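Local coordinates for Myo-inositol-1-phosphate synthase-related protein (Thermotoga maritima MSB8, PDB 3CIN) that binds NAD and is related to the myo-inositol-1-phosphate synthases, though its own function is unassigned, at residues A[129-134]-A[177-182]; A[135-140]-A[184-189]; A[305-310]-A[317-322]. One frame throughout, in Å; residues are numbered along the deposited sequence.

Contact 1: residues A[129-134]-A[177-182]; sequences KEWTEL and YAAALY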
loop_
_atom_site.group_PDB
_atom_site.type_symbol
_atom_site.label_atom_id
_atom_site.label_comp_id
_atom_site.label_asym_id
_atom_site.label_seq_id
_atom_site.Cartn_x
_atom_site.Cartn_y
_atom_site.Cartn_z
ATOM N N LYS A 129 19.121 -46.302 -13.969
ATOM C CA LYS A 129 18.645 -47.628 -13.613
ATOM C C LYS A 129 17.482 -47.589 -12.595
ATOM O O LYS A 129 16.464 -48.278 -12.773
ATOM C CB LYS A 129 19.763 -48.481 -12.987
ATOM C CG LYS A 129 19.261 -49.809 -12.502
ATOM N N GLU A 130 17.626 -46.784 -11.536
ATOM C CA GLU A 130 16.509 -46.625 -10.568
ATOM C C GLU A 130 15.163 -46.094 -11.217
ATOM O O GLU A 130 14.049 -46.602 -10.977
ATOM C CB GLU A 130 16.926 -45.713 -9.381
ATOM C CG GLU A 130 17.929 -46.344 -8.424
ATOM C CD GLU A 130 18.607 -45.353 -7.462
ATOM O OE1 GLU A 130 18.056 -44.292 -7.154
ATOM O OE2 GLU A 130 19.705 -45.656 -6.972
ATOM N N TRP A 131 15.299 -45.073 -12.043
ATOM C CA TRP A 131 14.205 -44.467 -12.676
ATOM C C TRP A 131 13.520 -45.415 -13.654
ATOM O O TRP A 131 12.323 -45.372 -13.792
ATOM C CB TRP A 131 14.652 -43.165 -13.353
ATOM C CG TRP A 131 15.147 -42.118 -12.387
ATOM C CD1 TRP A 131 15.141 -42.163 -11.034
ATOM C CD2 TRP A 131 15.702 -40.827 -12.731
ATOM N NE1 TRP A 131 15.676 -41.000 -10.515
ATOM C CE2 TRP A 131 15.988 -40.153 -11.538
ATOM C CE3 TRP A 131 15.955 -40.194 -13.912
ATOM C CZ2 TRP A 131 16.557 -38.866 -11.510
ATOM C CZ3 TRP A 131 16.522 -38.924 -13.881
ATOM C CH2 TRP A 131 16.837 -38.292 -12.729
ATOM N N THR A 132 14.275 -46.288 -14.324
ATOM C CA THR A 132 13.674 -47.249 -15.223
ATOM C C THR A 132 12.732 -48.174 -14.493
ATOM O O THR A 132 11.723 -48.572 -15.086
ATOM C CB THR A 132 14.717 -48.018 -16.025
ATOM O OG1 THR A 132 15.479 -48.852 -15.130
ATOM C CG2 THR A 132 15.610 -47.038 -16.775
ATOM N N GLU A 133 13.003 -48.483 -13.211
ATOM C CA GLU A 133 12.099 -49.335 -12.435
ATOM C C GLU A 133 10.883 -48.597 -11.883
ATOM O O GLU A 133 9.835 -49.178 -11.750
ATOM C CB GLU A 133 12.800 -49.994 -11.258
ATOM C CG GLU A 133 14.062 -50.769 -11.663
ATOM C CD GLU A 133 14.540 -51.721 -10.532
ATOM O OE1 GLU A 133 13.704 -52.159 -9.740
ATOM O OE2 GLU A 133 15.755 -51.965 -10.426
ATOM N N LEU A 134 11.054 -47.313 -11.570
ATOM C CA LEU A 134 9.960 -46.452 -11.069
ATOM C C LEU A 134 9.043 -46.020 -12.229
ATOM O O LEU A 134 7.850 -45.785 -12.048
ATOM C CB LEU A 134 10.555 -45.240 -10.349
ATOM C CG LEU A 134 11.335 -45.550 -9.043
ATOM C CD1 LEU A 134 11.892 -44.262 -8.358
ATOM C CD2 LEU A 134 10.567 -46.444 -8.098
ATOM N N TYR A 177 20.463 -34.053 -17.450
ATOM C CA TYR A 177 21.294 -34.959 -18.211
ATOM C C TYR A 177 20.822 -36.402 -18.002
ATOM O O TYR A 177 20.579 -37.116 -18.991
ATOM C CB TYR A 177 22.747 -34.760 -17.836
ATOM C CG TYR A 177 23.714 -35.613 -18.597
ATOM C CD1 TYR A 177 24.258 -35.207 -19.792
ATOM C CD2 TYR A 177 24.096 -36.850 -18.084
ATOM C CE1 TYR A 177 25.151 -35.995 -20.454
ATOM C CE2 TYR A 177 24.944 -37.649 -18.754
ATOM C CZ TYR A 177 25.501 -37.214 -19.919
ATOM O OH TYR A 177 26.404 -38.022 -20.560
ATOM N N ALA A 178 20.753 -36.840 -16.754
ATOM C CA ALA A 178 20.179 -38.144 -16.437
ATOM C C ALA A 178 18.771 -38.371 -17.038
ATOM O O ALA A 178 18.476 -39.470 -17.533
ATOM C CB ALA A 178 20.147 -38.371 -14.920
ATOM N N ALA A 179 17.932 -37.338 -17.030
ATOM C CA ALA A 179 16.585 -37.420 -17.576
ATOM C C ALA A 179 16.627 -37.726 -19.069
ATOM O O ALA A 179 15.773 -38.491 -19.554
ATOM C CB ALA A 179 15.730 -36.170 -17.247
ATOM N N ALA A 180 17.587 -37.147 -19.813
ATOM C CA ALA A 180 17.702 -37.411 -21.251
ATOM C C ALA A 180 18.122 -38.854 -21.448
ATOM O O ALA A 180 17.603 -39.544 -22.327
ATOM C CB ALA A 180 18.717 -36.495 -21.927
ATOM N N LEU A 181 19.081 -39.326 -20.638
ATOM C CA LEU A 181 19.553 -40.716 -20.807
ATOM C C LEU A 181 18.413 -41.679 -20.480
ATOM O O LEU A 181 18.194 -42.680 -21.205
ATOM C CB LEU A 181 20.796 -41.011 -19.963
ATOM C CG LEU A 181 22.122 -40.561 -20.584
ATOM C CD1 LEU A 181 22.190 -39.151 -20.994
ATOM C CD2 LEU A 181 23.287 -40.848 -19.651
ATOM N N TYR A 182 17.679 -41.360 -19.424
ATOM C CA TYR A 182 16.505 -42.132 -19.026
ATOM C C TYR A 182 15.444 -42.139 -20.119
ATOM O O TYR A 182 14.909 -43.200 -20.501
ATOM C CB TYR A 182 15.961 -41.601 -17.715
ATOM C CG TYR A 182 14.551 -42.108 -17.422
ATOM C CD1 TYR A 182 14.308 -43.447 -17.074
ATOM C CD2 TYR A 182 13.445 -41.266 -17.529
ATOM C CE1 TYR A 182 13.053 -43.895 -16.829
ATOM C CE2 TYR A 182 12.162 -41.721 -17.254
ATOM C CZ TYR A 182 11.964 -43.034 -16.918
ATOM O OH TYR A 182 10.674 -43.506 -16.670
#
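Trp131 and Tyr182 carry an apolar, aromatic contact between two helices, 120-134 and 171-186, which lie on the same side of the parallel sheet of the NAD-binding part of the chain. The short segment axes come within 10.1 Å and cross at -56°, and no hydrogen bond passes between them. The methylene of Trp131 sits over one face of the Tyr182 ring in a CH-pi contact: CB of Trp131 is 4.1 Å from the centroid of that ring and 26° off its normal. Further along the phenol, Tyr182 CE1 approaches Trp131 O at 3.5 Å. Thr132 meets the same ring differently, with its methyl CG2 at the edge and in plane, 3.8 Å from Tyr182 CD1. The threonine hydroxyl turns back into its own helix, where Thr132 OG1 donates to Lys129 O at 2.6 Å. Tyr182 reaches across because CG is anti to its backbone N (chi1 165°), and its OH is hydrogen-bonded to Pro136 O, just past the end of helix 120-134. In the Rossmann-like layering of helices on a parallel sheet, Trp131 lies between the two helices and the strands: its indole touches Leu17 and Leu19 on strand 14-19 and Ile139 on strand 138-141, and packs edge-to-face with Tyr64. Bound NAD is about 9 Å from the Trp131 side chain. The six-membered part of the indole points at the second helix. There Trp131 CZ3 lies 3.8 Å from Ala178 CB, and the same CZ3 brings the ring edge to 3.8 Å from Ala179 N. The small alanines let this edge come right up to the backbone of helix 171-186.

Contact 2: residues A[135-140]-A[184-189]; sequences DPDVIV and NKRGGA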
loop_
_atom_site.group_PDB
_atom_site.type_symbol
_atom_site.label_atom_id
_atom_site.label_comp_id
_atom_site.label_asym_id
_atom_site.label_seq_id
_atom_site.Cartn_x
_atom_site.Cartn_y
_atom_site.Cartn_z
ATOM N N ASP A 135 9.636 -45.928 -13.407
ATOM C CA ASP A 135 8.946 -45.682 -14.673
ATOM C C ASP A 135 8.160 -44.379 -14.801
ATOM O O ASP A 135 7.051 -44.361 -15.367
ATOM C CB ASP A 135 8.015 -46.839 -14.982
ATOM C CG ASP A 135 7.524 -46.800 -16.390
ATOM O OD1 ASP A 135 8.348 -46.465 -17.261
ATOM O OD2 ASP A 135 6.317 -47.082 -16.645
ATOM N N PRO A 136 8.732 -43.243 -14.336
ATOM C CA PRO A 136 7.959 -42.009 -14.500
ATOM C C PRO A 136 7.802 -41.559 -15.928
ATOM O O PRO A 136 8.711 -41.756 -16.744
ATOM C CB PRO A 136 8.815 -40.959 -13.782
ATOM C CG PRO A 136 10.229 -41.501 -13.900
ATOM C CD PRO A 136 10.025 -42.989 -13.695
ATOM N N ASP A 137 6.669 -40.910 -16.206
ATOM C CA ASP A 137 6.473 -40.148 -17.455
ATOM C C ASP A 137 7.108 -38.758 -17.307
ATOM O O ASP A 137 7.631 -38.206 -18.298
ATOM C CB ASP A 137 4.962 -39.957 -17.709
ATOM C CG ASP A 137 4.244 -41.254 -17.969
ATOM O OD1 ASP A 137 4.558 -41.843 -19.001
ATOM O OD2 ASP A 137 3.351 -41.678 -17.190
ATOM N N VAL A 138 6.979 -38.182 -16.109
ATOM C CA VAL A 138 7.352 -36.789 -15.872
ATOM C C VAL A 138 8.238 -36.684 -14.651
ATOM O O VAL A 138 7.898 -37.214 -13.570
ATOM C CB VAL A 138 6.137 -35.857 -15.751
ATOM C CG1 VAL A 138 6.592 -34.394 -15.557
ATOM C CG2 VAL A 138 5.215 -36.002 -16.978
ATOM N N ILE A 139 9.374 -36.015 -14.792
ATOM C CA ILE A 139 10.292 -35.757 -13.681
ATOM C C ILE A 139 10.191 -34.283 -13.358
ATOM O O ILE A 139 10.370 -33.469 -14.264
ATOM C CB ILE A 139 11.749 -36.148 -14.049
ATOM C CG1 ILE A 139 11.842 -37.648 -14.296
ATOM C CG2 ILE A 139 12.778 -35.749 -12.916
ATOM C CD1 ILE A 139 13.103 -38.027 -15.006
ATOM N N VAL A 140 9.909 -33.966 -12.094
ATOM C CA VAL A 140 9.725 -32.582 -11.631
ATOM C C VAL A 140 10.887 -32.149 -10.756
ATOM O O VAL A 140 11.188 -32.821 -9.764
ATOM C CB VAL A 140 8.380 -32.427 -10.861
ATOM C CG1 VAL A 140 8.241 -31.044 -10.216
ATOM C CG2 VAL A 140 7.162 -32.647 -11.825
ATOM N N ASN A 184 15.808 -41.653 -23.272
ATOM C CA ASN A 184 16.265 -42.452 -24.394
ATOM C C ASN A 184 16.063 -43.928 -24.114
ATOM O O ASN A 184 15.534 -44.630 -24.969
ATOM C CB ASN A 184 17.710 -42.107 -24.730
ATOM C CG ASN A 184 18.214 -42.848 -25.952
ATOM O OD1 ASN A 184 18.250 -42.309 -27.049
ATOM N ND2 ASN A 184 18.591 -44.066 -25.753
ATOM N N LYS A 185 16.384 -44.389 -22.902
ATOM C CA LYS A 185 16.205 -45.822 -22.596
ATOM C C LYS A 185 14.728 -46.213 -22.516
ATOM O O LYS A 185 14.345 -47.373 -22.774
ATOM C CB LYS A 185 16.912 -46.202 -21.300
ATOM C CG LYS A 185 18.460 -46.243 -21.441
ATOM N N ARG A 186 13.901 -45.266 -22.100
ATOM C CA ARG A 186 12.473 -45.528 -21.859
ATOM C C ARG A 186 11.596 -45.351 -23.083
ATOM O O ARG A 186 10.478 -45.879 -23.112
ATOM C CB ARG A 186 11.970 -44.580 -20.777
ATOM C CG ARG A 186 10.582 -44.932 -20.299
ATOM C CD ARG A 186 9.888 -43.778 -19.735
ATOM N NE ARG A 186 8.672 -44.202 -19.039
ATOM C CZ ARG A 186 7.488 -43.622 -19.204
ATOM N NH1 ARG A 186 7.344 -42.601 -20.038
ATOM N NH2 ARG A 186 6.453 -44.043 -18.515
ATOM N N GLY A 187 12.066 -44.617 -24.082
ATOM C CA GLY A 187 11.258 -44.271 -25.229
ATOM C C GLY A 187 10.483 -42.965 -25.092
ATOM O O GLY A 187 9.559 -42.697 -25.861
ATOM N N GLY A 188 10.848 -42.160 -24.109
ATOM C CA GLY A 188 10.307 -40.815 -23.966
ATOM C C GLY A 188 9.909 -40.463 -22.558
ATOM O O GLY A 188 9.289 -41.265 -21.834
ATOM N N ALA A 189 10.185 -39.216 -22.179
ATOM C CA ALA A 189 9.790 -38.721 -20.873
ATOM C C ALA A 189 9.824 -37.210 -20.911
ATOM O O ALA A 189 10.168 -36.620 -21.947
ATOM C CB ALA A 189 10.720 -39.278 -19.799
#
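Arg186 ties together Asp135 and Asp137 in a salt-bridge network, at a place in the Rossmann-like fold where helix 171-186 ends beside the start of strand 138-141. Its NE donates to Asp135 OD1 at 2.9 Å in a fairly straight bond (N-H...O 164°), the oxygen lying in the guanidinium plane while the nitrogen stands above the carboxylate plane. The two terminal nitrogens close end-on upon one oxygen of the second aspartate. Asp137 OD1 accepts from Arg186 NH2 at 2.9 Å and from Arg186 NH1 at 3.1 Å, both arriving from the same face of the carboxylate, which is turned 78° from the guanidinium. A weak bond from Arg186 NH2 to Asp135 O, 3.2 Å long, adds to the grip. Pro136 O, between the two acids in sequence, lies over the centre of the guanidinium face, 3.3 Å from Arg186 CZ, a placement that probably eases the positive charge. The arginine side chain leaves its backbone on the side away from N (chi1 -170°) and runs extended from CG to NE. In the second shell, the bond from Lys15 N on strand 14-19 to Asp137 OD2 steadies the carboxylate, and backbone bonds to Lys15 and Ala190 hold the Asp137 main chain between the neighbouring strands. Ala189 opens the next strand close by, with CA 3.4 Å from Asp137 O. Gly187, with positive phi, takes the chain out of the helix and into a turn that brings a carbonyl back to the arginine: Gly188 O lies in the guanidinium plane and accepts from Arg186 NH1 at 3.0 Å.

Contact 3: residues A[305-310]-A[317-322]; sequences AIHIEY and TDELMI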
loop_
_atom_site.group_PDB
_atom_site.type_symbol
_atom_site.label_atom_id
_atom_site.label_comp_id
_atom_site.label_asym_id
_atom_site.label_seq_id
_atom_site.Cartn_x
_atom_site.Cartn_y
_atom_site.Cartn_z
ATOM N N ALA A 305 6.188 -5.860 -2.418
ATOM C CA ALA A 305 5.887 -4.448 -2.573
ATOM C C ALA A 305 6.407 -4.044 -3.936
ATOM O O ALA A 305 7.498 -4.389 -4.298
ATOM C CB ALA A 305 6.476 -3.603 -1.444
ATOM N N ILE A 306 5.595 -3.376 -4.743
ATOM C CA ILE A 306 5.990 -3.003 -6.111
ATOM C C ILE A 306 5.637 -1.520 -6.258
ATOM O O ILE A 306 4.587 -1.093 -5.859
ATOM C CB ILE A 306 5.228 -3.833 -7.165
ATOM C CG1 ILE A 306 5.539 -5.331 -7.173
ATOM C CG2 ILE A 306 5.496 -3.392 -8.615
ATOM C CD1 ILE A 306 4.419 -6.213 -7.718
ATOM N N HIS A 307 6.540 -0.738 -6.864
ATOM C CA HIS A 307 6.289 0.652 -7.145
ATOM C C HIS A 307 6.651 0.923 -8.568
ATOM O O HIS A 307 7.761 0.614 -9.013
ATOM C CB HIS A 307 7.176 1.519 -6.291
ATOM C CG HIS A 307 7.062 2.992 -6.577
ATOM N ND1 HIS A 307 8.020 3.697 -7.276
ATOM C CD2 HIS A 307 6.095 3.880 -6.265
ATOM C CE1 HIS A 307 7.637 4.957 -7.379
ATOM N NE2 HIS A 307 6.476 5.096 -6.769
ATOM N N ILE A 308 5.718 1.537 -9.295
ATOM C CA ILE A 308 5.950 1.848 -10.727
ATOM C C ILE A 308 5.485 3.252 -10.924
ATOM O O ILE A 308 4.422 3.625 -10.471
ATOM C CB ILE A 308 5.207 0.850 -11.667
ATOM C CG1 ILE A 308 5.806 -0.545 -11.511
ATOM C CG2 ILE A 308 5.350 1.246 -13.141
ATOM C CD1 ILE A 308 4.963 -1.685 -12.161
ATOM N N GLU A 309 6.329 4.078 -11.544
ATOM C CA GLU A 309 5.909 5.398 -11.943
ATOM C C GLU A 309 6.028 5.570 -13.430
ATOM O O GLU A 309 6.913 5.011 -14.066
ATOM C CB GLU A 309 6.591 6.519 -11.188
ATOM C CG GLU A 309 7.971 6.510 -11.122
ATOM C CD GLU A 309 8.494 7.737 -10.360
ATOM O OE1 GLU A 309 7.683 8.456 -9.697
ATOM O OE2 GLU A 309 9.719 7.978 -10.453
ATOM N N TYR A 310 5.073 6.293 -13.987
ATOM C CA TYR A 310 4.963 6.377 -15.427
ATOM C C TYR A 310 4.418 7.702 -15.874
ATOM O O TYR A 310 3.786 8.422 -15.115
ATOM C CB TYR A 310 4.118 5.225 -15.962
ATOM C CG TYR A 310 2.709 5.150 -15.403
ATOM C CD1 TYR A 310 2.415 4.405 -14.251
ATOM C CD2 TYR A 310 1.657 5.783 -16.074
ATOM C CE1 TYR A 310 1.142 4.401 -13.778
ATOM C CE2 TYR A 310 0.363 5.719 -15.606
ATOM C CZ TYR A 310 0.123 5.003 -14.468
ATOM O OH TYR A 310 -1.172 4.971 -13.986
ATOM N N THR A 317 2.382 12.634 -14.552
ATOM C CA THR A 317 3.106 11.517 -13.985
ATOM C C THR A 317 2.241 10.845 -12.871
ATOM O O THR A 317 1.704 11.532 -12.002
ATOM C CB THR A 317 4.452 11.994 -13.381
ATOM O OG1 THR A 317 5.301 12.471 -14.446
ATOM C CG2 THR A 317 5.177 10.874 -12.696
ATOM N N ASP A 318 2.087 9.541 -13.013
ATOM C CA ASP A 318 1.227 8.703 -12.157
ATOM C C ASP A 318 2.114 7.696 -11.438
ATOM O O ASP A 318 3.226 7.417 -11.866
ATOM C CB ASP A 318 0.197 7.956 -12.966
ATOM C CG ASP A 318 -0.869 8.870 -13.628
ATOM O OD1 ASP A 318 -0.995 10.051 -13.300
ATOM O OD2 ASP A 318 -1.650 8.345 -14.454
ATOM N N GLU A 319 1.604 7.116 -10.352
ATOM C CA GLU A 319 2.344 6.163 -9.575
ATOM C C GLU A 319 1.396 5.066 -9.107
ATOM O O GLU A 319 0.297 5.412 -8.628
ATOM C CB GLU A 319 2.744 6.916 -8.304
ATOM C CG GLU A 319 4.020 6.653 -7.794
ATOM C CD GLU A 319 4.421 7.727 -6.827
ATOM O OE1 GLU A 319 3.650 8.697 -6.624
ATOM O OE2 GLU A 319 5.528 7.600 -6.290
ATOM N N LEU A 320 1.859 3.804 -9.129
ATOM C CA LEU A 320 1.134 2.661 -8.581
ATOM C C LEU A 320 1.988 2.004 -7.521
ATOM O O LEU A 320 3.154 1.801 -7.797
ATOM C CB LEU A 320 0.823 1.650 -9.653
ATOM C CG LEU A 320 -0.124 2.148 -10.712
ATOM C CD1 LEU A 320 -0.078 1.213 -11.933
ATOM C CD2 LEU A 320 -1.596 2.307 -10.098
ATOM N N MET A 321 1.426 1.724 -6.315
ATOM C CA MET A 321 2.141 0.944 -5.255
ATOM C C MET A 321 1.301 -0.333 -4.993
ATOM O O MET A 321 0.169 -0.189 -4.539
ATOM C CB MET A 321 2.377 1.728 -3.960
ATOM C CG MET A 321 2.890 3.218 -4.137
ATOM S SD MET A 321 3.240 4.362 -2.772
ATOM C CE MET A 321 3.894 5.774 -3.679
ATOM N N ILE A 322 1.808 -1.529 -5.307
ATOM C CA ILE A 322 1.121 -2.809 -5.109
ATOM C C ILE A 322 1.764 -3.505 -3.895
ATOM O O ILE A 322 2.979 -3.638 -3.858
ATOM C CB ILE A 322 1.262 -3.722 -6.261
ATOM C CG1 ILE A 322 0.570 -3.124 -7.511
ATOM C CG2 ILE A 322 0.750 -5.116 -5.972
ATOM C CD1 ILE A 322 1.469 -2.255 -8.363
#
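Glu319 OE2 is gripped from two sides of an interface, by His307 NE2 of its own chain and by Arg325 NH1 of the third subunit. The histidine bond is 2.7 Å from NE2 of His307 to OE2 of Glu319, with an N-H...O angle of 161°. It uses the anti lone pair of the carboxylate, whose plane is turned 71° from the imidazole. Glu309 lies alongside, with OE1 4.1 Å from Glu319 OE2. The same Arg325 bridges both acids and probably offsets their like charges. His307, Glu309, Glu319 and Met321 share one face of an antiparallel beta hairpin, 301-311 with 317-327. Pairs such as Ile308 with Leu320 are joined by two backbone bonds, the Leu320 N to Ile308 O one being 2.9 Å. On the other face Tyr310, its CG between the backbone N and carbonyl carbon (chi1 58°), lays its ring over Asp318 CB, 3.7 Å from the ring centroid, while Asp318 OD1 bonds to Asn327 N of the second subunit. Leu320 CD1 approaches Tyr310 CE1 at 3.9 Å. Residues 319-322 pair antiparallel with a strand of that second subunit, carrying the sheet across the interface.

How the contacts relate
Contacts 1 and 2 are neighbours, with centres about 7 Å apart. Their segments alternate along the chain, because helix 120-134 runs directly into strand 138-141 and helix 171-186 serves both. In the NAD-binding part, contact 1 packs the two helices together and contact 2 ties the end of helix 171-186 to the lead-in of strand 138-141 by charge. Contact 3 comes later in sequence, on the opposite side of the chain's centre; its centre is about 48 Å from that of contact 1 and about 45 Å from that of contact 2. It belongs to a separate mixed sheet, which joins subunits of the tetramer, so this intersubunit sheet lies far from the helix packing of contacts 1 and 2.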